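Local coordinates for protein GRMZM2G135359 pseudokinase (Zea mays, PDB 6CPY) that is a receptor-like pseudokinase, probably the cytoplasmic kinase-like domain of a membrane protein, whose family is generally assigned ATP binding and protein kinase activity, at residues T129-L134 against L225-T230. Sequence-based numbering, arbitrary orientation.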
ATOM      1  N   THR A 129       7.137  -6.872  -3.174  1.00 30.27           N
ATOM      2  CA  THR A 129       5.665  -6.794  -3.148  1.00 29.44           C
ATOM      3  C   THR A 129       5.005  -8.129  -2.841  1.00 28.39           C
ATOM      4  O   THR A 129       5.580  -9.205  -3.055  1.00 28.48           O
ATOM      5  CB  THR A 129       5.077  -6.300  -4.476  1.00 29.73           C
ATOM      6  OG1 THR A 129       5.281  -7.283  -5.498  1.00 30.37           O
ATOM      7  CG2 THR A 129       5.700  -4.955  -4.888  1.00 30.33           C
ATOM      8  N   LEU A 130       3.774  -8.056  -2.356  1.00 26.69           N
ATOM      9  CA  LEU A 130       2.989  -9.258  -2.118  1.00 26.42           C
ATOM     10  C   LEU A 130       2.771 -10.013  -3.441  1.00 26.89           C
ATOM     11  O   LEU A 130       2.909 -11.240  -3.486  1.00 26.92           O
ATOM     12  CB  LEU A 130       1.656  -8.883  -1.458  1.00 25.62           C
ATOM     13  CG  LEU A 130       0.653 -10.004  -1.199  1.00 24.99           C
ATOM     14  CD1 LEU A 130       1.237 -11.101  -0.325  1.00 25.30           C
ATOM     15  CD2 LEU A 130      -0.599  -9.424  -0.570  1.00 24.46           C
ATOM     16  N   PHE A 131       2.449  -9.281  -4.508  1.00 28.15           N
ATOM     17  CA  PHE A 131       2.245  -9.872  -5.840  1.00 30.06           C
ATOM     18  C   PHE A 131       3.434 -10.745  -6.251  1.00 30.96           C
ATOM     19  O   PHE A 131       3.241 -11.883  -6.694  1.00 33.84           O
ATOM     20  CB  PHE A 131       2.008  -8.784  -6.904  1.00 30.58           C
ATOM     21  CG  PHE A 131       1.679  -9.337  -8.276  1.00 31.34           C
ATOM     22  CD1 PHE A 131       2.689  -9.686  -9.157  1.00 33.09           C
ATOM     23  CD2 PHE A 131       0.358  -9.509  -8.674  1.00 32.43           C
ATOM     24  CE1 PHE A 131       2.386 -10.200 -10.408  1.00 33.89           C
ATOM     25  CE2 PHE A 131       0.050 -10.021  -9.917  1.00 33.91           C
ATOM     26  CZ  PHE A 131       1.067 -10.365 -10.787  1.00 33.37           C
ATOM     27  N   GLU A 132       4.641 -10.207  -6.095  1.00 32.51           N
ATOM     28  CA  GLU A 132       5.884 -10.921  -6.419  1.00 35.38           C
ATOM     29  C   GLU A 132       6.001 -12.232  -5.663  1.00 34.02           C
ATOM     30  O   GLU A 132       6.264 -13.270  -6.264  1.00 32.01           O
ATOM     31  CB  GLU A 132       7.118 -10.053  -6.120  1.00 40.40           C
ATOM     32  CG  GLU A 132       7.410  -9.015  -7.192  1.00 45.07           C
ATOM     33  CD  GLU A 132       8.337  -7.894  -6.733  1.00 47.84           C
ATOM     34  OE1 GLU A 132       8.778  -7.885  -5.558  1.00 51.08           O
ATOM     35  OE2 GLU A 132       8.621  -7.003  -7.561  1.00 51.95           O
ATOM     36  N   HIS A 133       5.795 -12.187  -4.348  1.00 31.42           N
ATOM     37  CA  HIS A 133       5.902 -13.388  -3.522  1.00 32.18           C
ATOM     38  C   HIS A 133       4.816 -14.417  -3.745  1.00 31.55           C
ATOM     39  O   HIS A 133       5.063 -15.608  -3.541  1.00 34.32           O
ATOM     40  CB  HIS A 133       6.014 -13.023  -2.043  1.00 33.44           C
ATOM     41  CG  HIS A 133       7.382 -12.583  -1.656  1.00 35.72           C
ATOM     42  ND1 HIS A 133       8.379 -13.473  -1.318  1.00 37.36           N
ATOM     43  CD2 HIS A 133       7.945 -11.354  -1.619  1.00 37.13           C
ATOM     44  CE1 HIS A 133       9.489 -12.806  -1.058  1.00 38.51           C
ATOM     45  NE2 HIS A 133       9.254 -11.518  -1.231  1.00 37.61           N
ATOM     46  N   LEU A 134       3.633 -13.984  -4.175  1.00 29.55           N
ATOM     47  CA  LEU A 134       2.540 -14.901  -4.471  1.00 30.27           C
ATOM     48  C   LEU A 134       2.639 -15.527  -5.863  1.00 33.03           C
ATOM     49  O   LEU A 134       2.281 -16.685  -6.037  1.00 33.39           O
ATOM     50  CB  LEU A 134       1.186 -14.203  -4.338  1.00 30.16           C
ATOM     51  CG  LEU A 134       0.725 -13.821  -2.929  1.00 29.64           C
ATOM     52  CD1 LEU A 134      -0.604 -13.096  -2.973  1.00 30.74           C
ATOM     53  CD2 LEU A 134       0.618 -15.054  -2.038  1.00 31.09           C
ATOM     54  N   LEU A 225      -7.425 -10.648   0.003  1.00 23.97           N
ATOM     55  CA  LEU A 225      -7.488 -11.785   0.917  1.00 24.27           C
ATOM     56  C   LEU A 225      -7.705 -13.091   0.127  1.00 24.46           C
ATOM     57  O   LEU A 225      -7.028 -14.100   0.372  1.00 22.77           O
ATOM     58  CB  LEU A 225      -8.571 -11.580   1.977  1.00 24.56           C
ATOM     59  CG  LEU A 225      -8.792 -12.745   2.949  1.00 24.70           C
ATOM     60  CD1 LEU A 225      -7.506 -13.119   3.652  1.00 24.23           C
ATOM     61  CD2 LEU A 225      -9.874 -12.405   3.966  1.00 25.34           C
ATOM     62  N   LEU A 226      -8.631 -13.065  -0.830  1.00 25.99           N
ATOM     63  CA  LEU A 226      -8.858 -14.228  -1.704  1.00 27.33           C
ATOM     64  C   LEU A 226      -7.597 -14.627  -2.471  1.00 25.99           C
ATOM     65  O   LEU A 226      -7.299 -15.810  -2.632  1.00 24.11           O
ATOM     66  CB  LEU A 226      -9.993 -13.942  -2.699  1.00 30.22           C
ATOM     67  CG  LEU A 226     -10.437 -15.136  -3.562  1.00 32.69           C
ATOM     68  CD1 LEU A 226     -10.933 -16.258  -2.660  1.00 34.05           C
ATOM     69  CD2 LEU A 226     -11.504 -14.720  -4.559  1.00 33.70           C
ATOM     70  N   GLU A 227      -6.858 -13.624  -2.937  1.00 25.63           N
ATOM     71  CA  GLU A 227      -5.601 -13.844  -3.648  1.00 24.97           C
ATOM     72  C   GLU A 227      -4.542 -14.458  -2.746  1.00 23.07           C
ATOM     73  O   GLU A 227      -3.829 -15.368  -3.147  1.00 23.13           O
ATOM     74  CB  GLU A 227      -5.117 -12.520  -4.244  1.00 26.95           C
ATOM     75  CG  GLU A 227      -3.858 -12.621  -5.086  1.00 28.11           C
ATOM     76  CD  GLU A 227      -3.331 -11.256  -5.487  1.00 29.61           C
ATOM     77  OE1 GLU A 227      -4.076 -10.262  -5.344  1.00 31.41           O
ATOM     78  OE2 GLU A 227      -2.175 -11.186  -5.952  1.00 31.29           O
ATOM     79  N   ILE A 228      -4.475 -13.982  -1.509  1.00 22.22           N
ATOM     80  CA  ILE A 228      -3.529 -14.518  -0.534  1.00 21.76           C
ATOM     81  C   ILE A 228      -3.871 -15.985  -0.233  1.00 22.40           C
ATOM     82  O   ILE A 228      -2.986 -16.833  -0.127  1.00 21.70           O
ATOM     83  CB  ILE A 228      -3.546 -13.673   0.763  1.00 21.91           C
ATOM     84  CG1 ILE A 228      -2.911 -12.295   0.521  1.00 21.79           C
ATOM     85  CG2 ILE A 228      -2.851 -14.405   1.885  1.00 21.39           C
ATOM     86  CD1 ILE A 228      -3.216 -11.251   1.577  1.00 22.24           C
ATOM     87  N   LEU A 229      -5.162 -16.281  -0.120  1.00 23.07           N
ATOM     88  CA  LEU A 229      -5.603 -17.640   0.194  1.00 24.78           C
ATOM     89  C   LEU A 229      -5.463 -18.650  -0.949  1.00 24.99           C
ATOM     90  O   LEU A 229      -5.173 -19.820  -0.700  1.00 25.64           O
ATOM     91  CB  LEU A 229      -7.050 -17.611   0.663  1.00 25.24           C
ATOM     92  CG  LEU A 229      -7.295 -16.972   2.026  1.00 26.40           C
ATOM     93  CD1 LEU A 229      -8.793 -16.773   2.203  1.00 26.77           C
ATOM     94  CD2 LEU A 229      -6.734 -17.802   3.170  1.00 28.44           C
ATOM     95  N   THR A 230      -5.694 -18.207  -2.181  1.00 25.82           N
ATOM     96  CA  THR A 230      -5.771 -19.109  -3.337  1.00 27.31           C
ATOM     97  C   THR A 230      -4.535 -19.058  -4.227  1.00 27.34           C
ATOM     98  O   THR A 230      -4.284 -19.977  -5.009  1.00 27.99           O
ATOM     99  CB  THR A 230      -6.985 -18.785  -4.236  1.00 28.22           C
ATOM    100  OG1 THR A 230      -6.848 -17.469  -4.787  1.00 28.33           O
ATOM    101  CG2 THR A 230      -8.261 -18.866  -3.473  1.00 28.88           C
TER
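Glu227 OE2 is gripped by two hydrogen bonds, from His135 NE2 just past the end of 129-134 and from Ser175 OG, while its cross-helix neighbours in 129-134 are the apolar Leu134 and Phe131. Here a buried carboxylate is paid for at its tip and packed along its stem. With CG anti to the backbone N (chi1 -176°) and the chain extended beyond it, Glu227 brings its carboxylate close to the other helix: its CG lies 3.9 Å from Leu134 CD1, and OE2 is 4.1 Å from Phe131 CD2, the ring and carboxylate planes standing 77° apart. An alanine here would probably leave His135 and Ser175 without their shared acceptor and open a gap beside Leu134 and Phe131. Next to this polar end the contact is purely apolar. Leu130 CD2 meets Ile228 CG1 at 3.8 Å, the two side chains crossing at about a right angle, and Leu134 CD1 sits 4.1 Å from Ile228 CA. Ser151 of helix 144-164 also touches Ile228, and Arg147 of that helix packs on Leu134 and donates to Ile228 O. Away from the interface, Thr129 and Glu132 form a capping box that starts the short helix: Glu132 N donates to Thr129 OG1 at 3.1 Å, and Thr129 N returns the bond to Glu132 OE1. The segment axes run 10.8 Å apart at 24°, and the pairing of the short helix 130-135 with the long helix 214-230 is that of helices D and F in the helical C-lobe of the protein kinase fold.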